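Local atomic coordinates of MSHA biogenesis protein MshE (Vibrio cholerae, PDB entry 5HTL), a protein that binds cyclic di-GMP through its N-terminal MshEN region and probably takes part in assembly of the MSHA pilus. Residues V79-E84 and F141-Y145; R89-L93 and I104-D108. One frame throughout, in Å; residues are numbered along the deposited sequence.

Contact 1 of 2, residues V79-E84 and F141-Y145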
loop_
_atom_site.group_PDB
_atom_site.type_symbol
_atom_site.label_atom_id
_atom_site.label_comp_id
_atom_site.label_asym_id
_atom_site.label_seq_id
_atom_site.Cartn_x
_atom_site.Cartn_y
_atom_site.Cartn_z
ATOM N N VAL A 79 17.594 8.750 -3.794
ATOM C CA VAL A 79 17.173 8.952 -5.182
ATOM C C VAL A 79 18.019 8.170 -6.203
ATOM O O VAL A 79 17.457 7.432 -7.010
ATOM C CB VAL A 79 17.110 10.454 -5.558
ATOM C CG1 VAL A 79 16.886 10.631 -7.051
ATOM C CG2 VAL A 79 16.030 11.162 -4.753
ATOM N N PRO A 80 19.366 8.304 -6.154
ATOM C CA PRO A 80 20.201 7.637 -7.164
ATOM C C PRO A 80 20.138 6.110 -7.236
ATOM O O PRO A 80 20.694 5.563 -8.195
ATOM C CB PRO A 80 21.629 8.061 -6.779
ATOM C CG PRO A 80 21.538 8.599 -5.404
ATOM C CD PRO A 80 20.181 9.198 -5.308
ATOM N N LEU A 81 19.536 5.441 -6.264
ATOM C CA LEU A 81 19.422 3.988 -6.288
ATOM C C LEU A 81 18.697 3.493 -7.542
ATOM O O LEU A 81 18.935 2.379 -8.020
ATOM C CB LEU A 81 18.737 3.488 -5.017
ATOM C CG LEU A 81 19.519 3.881 -3.761
ATOM C CD1 LEU A 81 18.784 3.518 -2.483
ATOM C CD2 LEU A 81 20.920 3.273 -3.764
ATOM N N LEU A 82 17.806 4.327 -8.068
ATOM C CA LEU A 82 17.190 4.062 -9.359
ATOM C C LEU A 82 17.814 5.017 -10.365
ATOM O O LEU A 82 17.714 6.232 -10.214
ATOM C CB LEU A 82 15.686 4.307 -9.264
ATOM C CG LEU A 82 14.811 4.005 -10.477
ATOM C CD1 LEU A 82 14.878 2.534 -10.801
ATOM C CD2 LEU A 82 13.375 4.417 -10.197
ATOM N N PRO A 83 18.495 4.483 -11.393
ATOM C CA PRO A 83 19.110 5.394 -12.361
ATOM C C PRO A 83 18.065 6.276 -13.044
ATOM O O PRO A 83 16.919 5.839 -13.229
ATOM C CB PRO A 83 19.760 4.443 -13.374
ATOM C CG PRO A 83 19.973 3.167 -12.607
ATOM C CD PRO A 83 18.797 3.073 -11.682
ATOM N N GLU A 84 18.469 7.489 -13.408
ATOM C CA GLU A 84 17.563 8.473 -13.977
ATOM C C GLU A 84 16.781 7.952 -15.178
ATOM O O GLU A 84 15.587 8.219 -15.301
ATOM C CB GLU A 84 18.313 9.746 -14.361
ATOM C CG GLU A 84 17.384 10.863 -14.817
ATOM C CD GLU A 84 18.124 12.110 -15.228
ATOM O OE1 GLU A 84 19.347 12.195 -14.960
ATOM O OE2 GLU A 84 17.490 13.000 -15.834
ATOM N N PHE A 141 12.399 14.727 -10.832
ATOM C CA PHE A 141 13.511 14.230 -11.651
ATOM C C PHE A 141 14.502 15.341 -11.985
ATOM O O PHE A 141 15.714 15.128 -11.953
ATOM C CB PHE A 141 12.996 13.599 -12.953
ATOM C CG PHE A 141 12.081 12.419 -12.743
ATOM C CD1 PHE A 141 11.039 12.183 -13.632
ATOM C CD2 PHE A 141 12.263 11.550 -11.674
ATOM C CE1 PHE A 141 10.177 11.096 -13.455
ATOM C CE2 PHE A 141 11.399 10.461 -11.489
ATOM C CZ PHE A 141 10.364 10.239 -12.384
ATOM N N ASP A 142 13.978 16.517 -12.306
ATOM C CA ASP A 142 14.810 17.654 -12.695
ATOM C C ASP A 142 15.602 18.189 -11.507
ATOM O O ASP A 142 16.707 18.725 -11.659
ATOM C CB ASP A 142 13.932 18.760 -13.287
ATOM C CG ASP A 142 13.252 18.338 -14.574
ATOM O OD1 ASP A 142 13.774 17.424 -15.249
ATOM O OD2 ASP A 142 12.199 18.921 -14.917
ATOM N N ARG A 143 15.027 18.007 -10.326
ATOM C CA ARG A 143 15.520 18.557 -9.072
ATOM C C ARG A 143 16.562 17.658 -8.411
ATOM O O ARG A 143 17.563 18.142 -7.864
ATOM C CB ARG A 143 14.318 18.743 -8.133
ATOM C CG ARG A 143 14.607 19.287 -6.756
ATOM C CD ARG A 143 13.340 19.892 -6.156
ATOM N NE ARG A 143 12.462 18.906 -5.519
ATOM C CZ ARG A 143 11.202 18.664 -5.878
ATOM N NH1 ARG A 143 10.651 19.325 -6.883
ATOM N NH2 ARG A 143 10.492 17.752 -5.230
ATOM N N TYR A 144 16.331 16.349 -8.474
ATOM C CA TYR A 144 17.117 15.398 -7.698
ATOM C C TYR A 144 18.182 14.636 -8.486
ATOM O O TYR A 144 19.028 13.970 -7.889
ATOM C CB TYR A 144 16.196 14.410 -6.986
ATOM C CG TYR A 144 15.277 15.068 -5.979
ATOM C CD1 TYR A 144 15.794 15.736 -4.874
ATOM C CD2 TYR A 144 13.897 15.028 -6.130
ATOM C CE1 TYR A 144 14.961 16.344 -3.950
ATOM C CE2 TYR A 144 13.058 15.635 -5.212
ATOM C CZ TYR A 144 13.596 16.290 -4.125
ATOM O OH TYR A 144 12.760 16.891 -3.207
ATOM N N TYR A 145 18.124 14.704 -9.810
ATOM C CA TYR A 145 19.173 14.114 -10.637
ATOM C C TYR A 145 20.059 15.212 -11.203
ATOM O O TYR A 145 19.768 16.393 -11.038
ATOM C CB TYR A 145 18.590 13.269 -11.772
ATOM C CG TYR A 145 17.967 11.969 -11.316
ATOM C CD1 TYR A 145 18.758 10.885 -10.952
ATOM C CD2 TYR A 145 16.586 11.821 -11.260
ATOM C CE1 TYR A 145 18.194 9.692 -10.543
ATOM C CE2 TYR A 145 16.011 10.638 -10.846
ATOM C CZ TYR A 145 16.814 9.576 -10.491
ATOM O OH TYR A 145 16.231 8.404 -10.089
HETATM O O HOH W 1 14.780 7.451 -7.853
HETATM O O HOH W 2 17.696 15.731 -14.225
#
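The phenol ring of Tyr145 slots between Val79 and Glu84. CG1 of Val79 lies over one face, 3.9 Å from the ring centroid, and CB of Glu84 covers the opposite face at 3.7 Å, both as CH-pi contacts. Val79 can serve two aromatic residues because CG1 stands anti to its backbone N (chi1 171°): this methyl also meets CB of Tyr144 at 3.8 Å. The ring reaches across to the turn with its hydroxyl, where Tyr145 OH donates to Leu82 O at 2.6 Å, the donor tilted 27° from the carbonyl plane. Water 1 gives one proton to Tyr145 OH and the other to Val79 O, so the phenol oxygen is gripped from two directions. Val79 closes the buried side of the ring; Glu84, packed as closely, forms the side nearer solvent. Its extended chain runs past Tyr145 in the opposite sense, the carboxylate 15° from parallel with the ring and OE1 3.4 Å from Tyr145 CB. OE2 forms a salt bridge with Arg88, which also pairs with Asp142. In the MshEN domain this sandwiched tyrosine fastens the C-terminal end of helix 134-144 to the 3-10 turn and Pro83 N-cap that lead into helix 84-90.

Contact 2 of 2, residues R89-L93 and I104-D108. With C2E (9,9'-[(2R,3R,3aS,5S,7aR,9R,10R,10aS,12S,14aR)-3,5,10,12-tetrahydroxy-5,12-dioxidooctahydro-2H,7H-difuro[3,2-d:3',2'-j][1,3,7,9,2,8]tetraoxadiphosphacyclododecine-2,9-diyl]bis(2-amino-1,9-dihydro-6H-purin-6-one)), chain C.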
loop_
_atom_site.group_PDB
_atom_site.type_symbol
_atom_site.label_atom_id
_atom_site.label_comp_id
_atom_site.label_asym_id
_atom_site.label_seq_id
_atom_site.Cartn_x
_atom_site.Cartn_y
_atom_site.Cartn_z
ATOM N N ARG A 89 11.500 6.592 -17.233
ATOM C CA ARG A 89 10.692 5.631 -18.000
ATOM C C ARG A 89 9.491 5.137 -17.210
ATOM O O ARG A 89 8.380 5.036 -17.744
ATOM C CB ARG A 89 11.521 4.416 -18.435
ATOM C CG ARG A 89 10.704 3.364 -19.217
ATOM C CD ARG A 89 10.300 2.205 -18.315
ATOM N NE ARG A 89 9.288 1.290 -18.852
ATOM C CZ ARG A 89 7.977 1.392 -18.635
ATOM N NH1 ARG A 89 7.487 2.389 -17.909
ATOM N NH2 ARG A 89 7.146 0.495 -19.151
ATOM N N LEU A 90 9.722 4.840 -15.929
ATOM C CA LEU A 90 8.740 4.190 -15.076
ATOM C C LEU A 90 7.884 5.189 -14.315
ATOM O O LEU A 90 6.935 4.795 -13.619
ATOM C CB LEU A 90 9.468 3.282 -14.078
ATOM C CG LEU A 90 10.232 2.124 -14.717
ATOM C CD1 LEU A 90 11.118 1.422 -13.698
ATOM C CD2 LEU A 90 9.234 1.147 -15.313
ATOM N N ARG A 91 8.208 6.472 -14.442
ATOM C CA ARG A 91 7.575 7.543 -13.662
ATOM C C ARG A 91 7.550 7.182 -12.175
ATOM O O ARG A 91 6.496 7.167 -11.527
ATOM C CB ARG A 91 6.193 7.900 -14.220
ATOM C CG ARG A 91 6.256 8.391 -15.678
ATOM C CD ARG A 91 4.863 8.623 -16.250
ATOM N NE ARG A 91 4.130 7.369 -16.366
ATOM C CZ ARG A 91 2.825 7.279 -16.606
ATOM N NH1 ARG A 91 2.105 8.379 -16.782
ATOM N NH2 ARG A 91 2.247 6.092 -16.679
ATOM N N ALA A 92 8.738 6.912 -11.646
ATOM C CA ALA A 92 8.926 6.444 -10.270
ATOM C C ALA A 92 10.136 7.136 -9.685
ATOM O O ALA A 92 11.151 7.277 -10.356
ATOM C CB ALA A 92 9.134 4.942 -10.260
ATOM N N LEU A 93 10.027 7.574 -8.438
ATOM C CA LEU A 93 11.123 8.238 -7.737
ATOM C C LEU A 93 11.315 7.618 -6.367
ATOM O O LEU A 93 10.377 7.552 -5.575
ATOM C CB LEU A 93 10.807 9.727 -7.562
ATOM C CG LEU A 93 11.860 10.608 -6.876
ATOM C CD1 LEU A 93 13.048 10.760 -7.805
ATOM C CD2 LEU A 93 11.311 11.984 -6.522
ATOM N N ILE A 104 8.723 4.608 -2.584
ATOM C CA ILE A 104 8.755 4.998 -3.987
ATOM C C ILE A 104 7.480 5.742 -4.360
ATOM O O ILE A 104 6.373 5.220 -4.215
ATOM C CB ILE A 104 8.918 3.766 -4.906
ATOM C CG1 ILE A 104 10.209 3.007 -4.556
ATOM C CG2 ILE A 104 8.915 4.183 -6.382
ATOM C CD1 ILE A 104 10.522 1.847 -5.483
ATOM N N ALA A 105 7.656 6.968 -4.849
ATOM C CA ALA A 105 6.538 7.751 -5.376
ATOM C C ALA A 105 6.339 7.419 -6.844
ATOM O O ALA A 105 7.297 7.422 -7.610
ATOM C CB ALA A 105 6.798 9.243 -5.193
HETATM N N MSE A 106 5.117 7.092 -7.241
HETATM C CA MSE A 106 4.817 6.826 -8.648
HETATM C C MSE A 106 3.629 7.633 -9.100
HETATM O O MSE A 106 2.733 7.922 -8.313
HETATM C CB MSE A 106 4.486 5.354 -8.857
HETATM C CG MSE A 106 5.628 4.424 -8.592
HETATM SE SE MSE A 106 5.078 2.621 -9.001
HETATM C CE MSE A 106 4.985 2.735 -10.929
ATOM N N SER A 107 3.602 7.978 -10.380
ATOM C CA SER A 107 2.448 8.660 -10.948
ATOM C C SER A 107 1.331 7.647 -11.173
ATOM O O SER A 107 0.150 7.982 -11.094
ATOM C CB SER A 107 2.816 9.311 -12.275
ATOM O OG SER A 107 2.852 8.345 -13.294
ATOM N N ASP A 108 1.703 6.401 -11.441
ATOM C CA ASP A 108 0.710 5.350 -11.650
ATOM C C ASP A 108 1.077 4.052 -10.932
ATOM O O ASP A 108 1.628 3.139 -11.528
ATOM C CB ASP A 108 0.494 5.103 -13.147
ATOM C CG ASP A 108 -0.645 4.146 -13.420
ATOM O OD1 ASP A 108 -1.334 3.753 -12.461
ATOM O OD2 ASP A 108 -0.841 3.796 -14.606
HETATM P P1 C2E C . -10.063 -1.859 -11.575
HETATM O O2P C2E C . -10.683 -0.635 -10.947
HETATM O O1P C2E C . -10.125 -3.071 -10.669
HETATM O "O5'" C2E C . -10.813 -2.137 -12.938
HETATM C "C5'" C2E C . -10.449 -3.093 -13.895
HETATM C "C4'" C2E C . -11.147 -2.970 -15.170
HETATM O "O4'" C2E C . -12.520 -3.158 -15.007
HETATM C "C3'" C2E C . -10.992 -1.597 -15.764
HETATM O "O3'" C2E C . -9.909 -1.579 -16.663
HETATM C "C2'" C2E C . -12.234 -1.324 -16.338
HETATM O "O2'" C2E C . -12.231 -1.687 -17.735
HETATM C "C1'" C2E C . -13.243 -2.115 -15.592
HETATM N N9 C2E C . -13.831 -1.349 -14.537
HETATM C C8 C2E C . -13.438 -0.500 -13.592
HETATM N N7 C2E C . -14.535 -0.178 -12.895
HETATM C C5 C2E C . -15.611 -0.840 -13.416
HETATM C C6 C2E C . -16.962 -0.854 -13.049
HETATM O O6 C2E C . -17.403 -0.110 -12.016
HETATM N N1 C2E C . -17.818 -1.609 -13.749
HETATM C C2 C2E C . -17.377 -2.347 -14.771
HETATM N N2 C2E C . -18.341 -3.131 -15.478
HETATM N N3 C2E C . -16.083 -2.372 -15.161
HETATM C C4 C2E C . -15.168 -1.625 -14.503
HETATM P P11 C2E C . -8.962 -0.305 -16.785
HETATM O O21 C2E C . -8.011 -0.474 -17.959
HETATM O O11 C2E C . -9.840 0.883 -17.052
HETATM O O5A C2E C . -8.228 -0.002 -15.441
HETATM C C5A C2E C . -7.305 -0.915 -14.870
HETATM C C4A C2E C . -6.964 -0.685 -13.489
HETATM O O4A C2E C . -6.190 0.558 -13.363
HETATM C C3A C2E C . -8.146 -0.474 -12.626
HETATM O O3A C2E C . -8.533 -1.623 -11.900
HETATM C C2A C2E C . -7.783 0.626 -11.710
HETATM O O2A C2E C . -7.191 0.206 -10.547
HETATM C C1A C2E C . -6.794 1.449 -12.455
HETATM N N91 C2E C . -7.281 2.566 -13.253
HETATM C C81 C2E C . -8.478 2.723 -13.851
HETATM N N71 C2E C . -8.496 3.887 -14.524
HETATM C C51 C2E C . -7.289 4.481 -14.366
HETATM C C61 C2E C . -6.696 5.668 -14.810
HETATM O O61 C2E C . -7.368 6.566 -15.622
HETATM N N11 C2E C . -5.445 5.950 -14.448
HETATM C C21 C2E C . -4.752 5.120 -13.676
HETATM N N21 C2E C . -3.441 5.514 -13.346
HETATM N N31 C2E C . -5.265 3.967 -13.229
HETATM C C41 C2E C . -6.529 3.637 -13.568
HETATM O O HOH W 3 4.139 5.484 -12.443
#
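Ser107 N donates to Arg91 O at 3.2 Å nearly along the C=O axis; water 3, which accepts from Asp108 N, lies 3.0 Å from the same oxygen and is placed to donate to it, though it has more acceptors in reach than protons. The CA of Met106, a selenomethionine here, adds a C-H contact to Arg91 O. Regular antiparallel pairing follows: Leu93 and Ala105 form a hydrogen-bonded pair, Leu93 N to Ala105 O and Ala105 N to Leu93 O both measuring 2.9 Å, while Ala92 and Met106 make the adjoining non-hydrogen-bonded pair. On the face bearing Ala92, its CB touches Met106 CG at 3.9 Å and Ile104 CG2 at 4.0 Å.

Past the paired residues, Ser107 OG sits 3.3 Å above one face of the Arg91 guanidinium, toward its rim, at an angle too poor for a hydrogen bond with NE. Arg91 instead turns NH1 to a salt bridge with Glu134. Asp108 CG is anti to its backbone N (chi1 -173°), carrying the carboxylate outward to cyclic di-GMP, whose guanine amino N21 donates to OD1 at 2.9 Å with an angle of 152°. Gln61 and Arg38 are among the other residues bonded to this ligand.

Arg91, with positive phi, is the C-prime residue of a Schellman motif that ends helix 84-90, one residue before strand 92-98 begins the hairpin. Strand 126-131 pairs with the other edge of strand 101-106; helix 112-121 packs on Leu90 and Ile104, and helix 134-144 on Leu93 and Ser107.

How the contacts relate
From the N terminus, the chain runs through four helices, the last 51-62, before it reaches the turn 79-84, then passes through helix 84-90 into 89-93. Contact 2 closes the short loop of the hairpin when strand 101-106 returns to strand 92-98. The chain continues through helix 112-121, strand 126-131 and helix 134-144 until contact 1 closes the much wider loop at the C terminus, so contact 2 is nested inside contact 1. Their centres lie 11 Å apart and they touch directly: Phe141 CE2 and Leu82 CD2 both pack against Ala92 O, and Val79 CG1 meets Leu93 CD1 at 3.9 Å. Together they tie the terminal helix and the 79-84 turn to the sheet whose hairpin leads to the ligand.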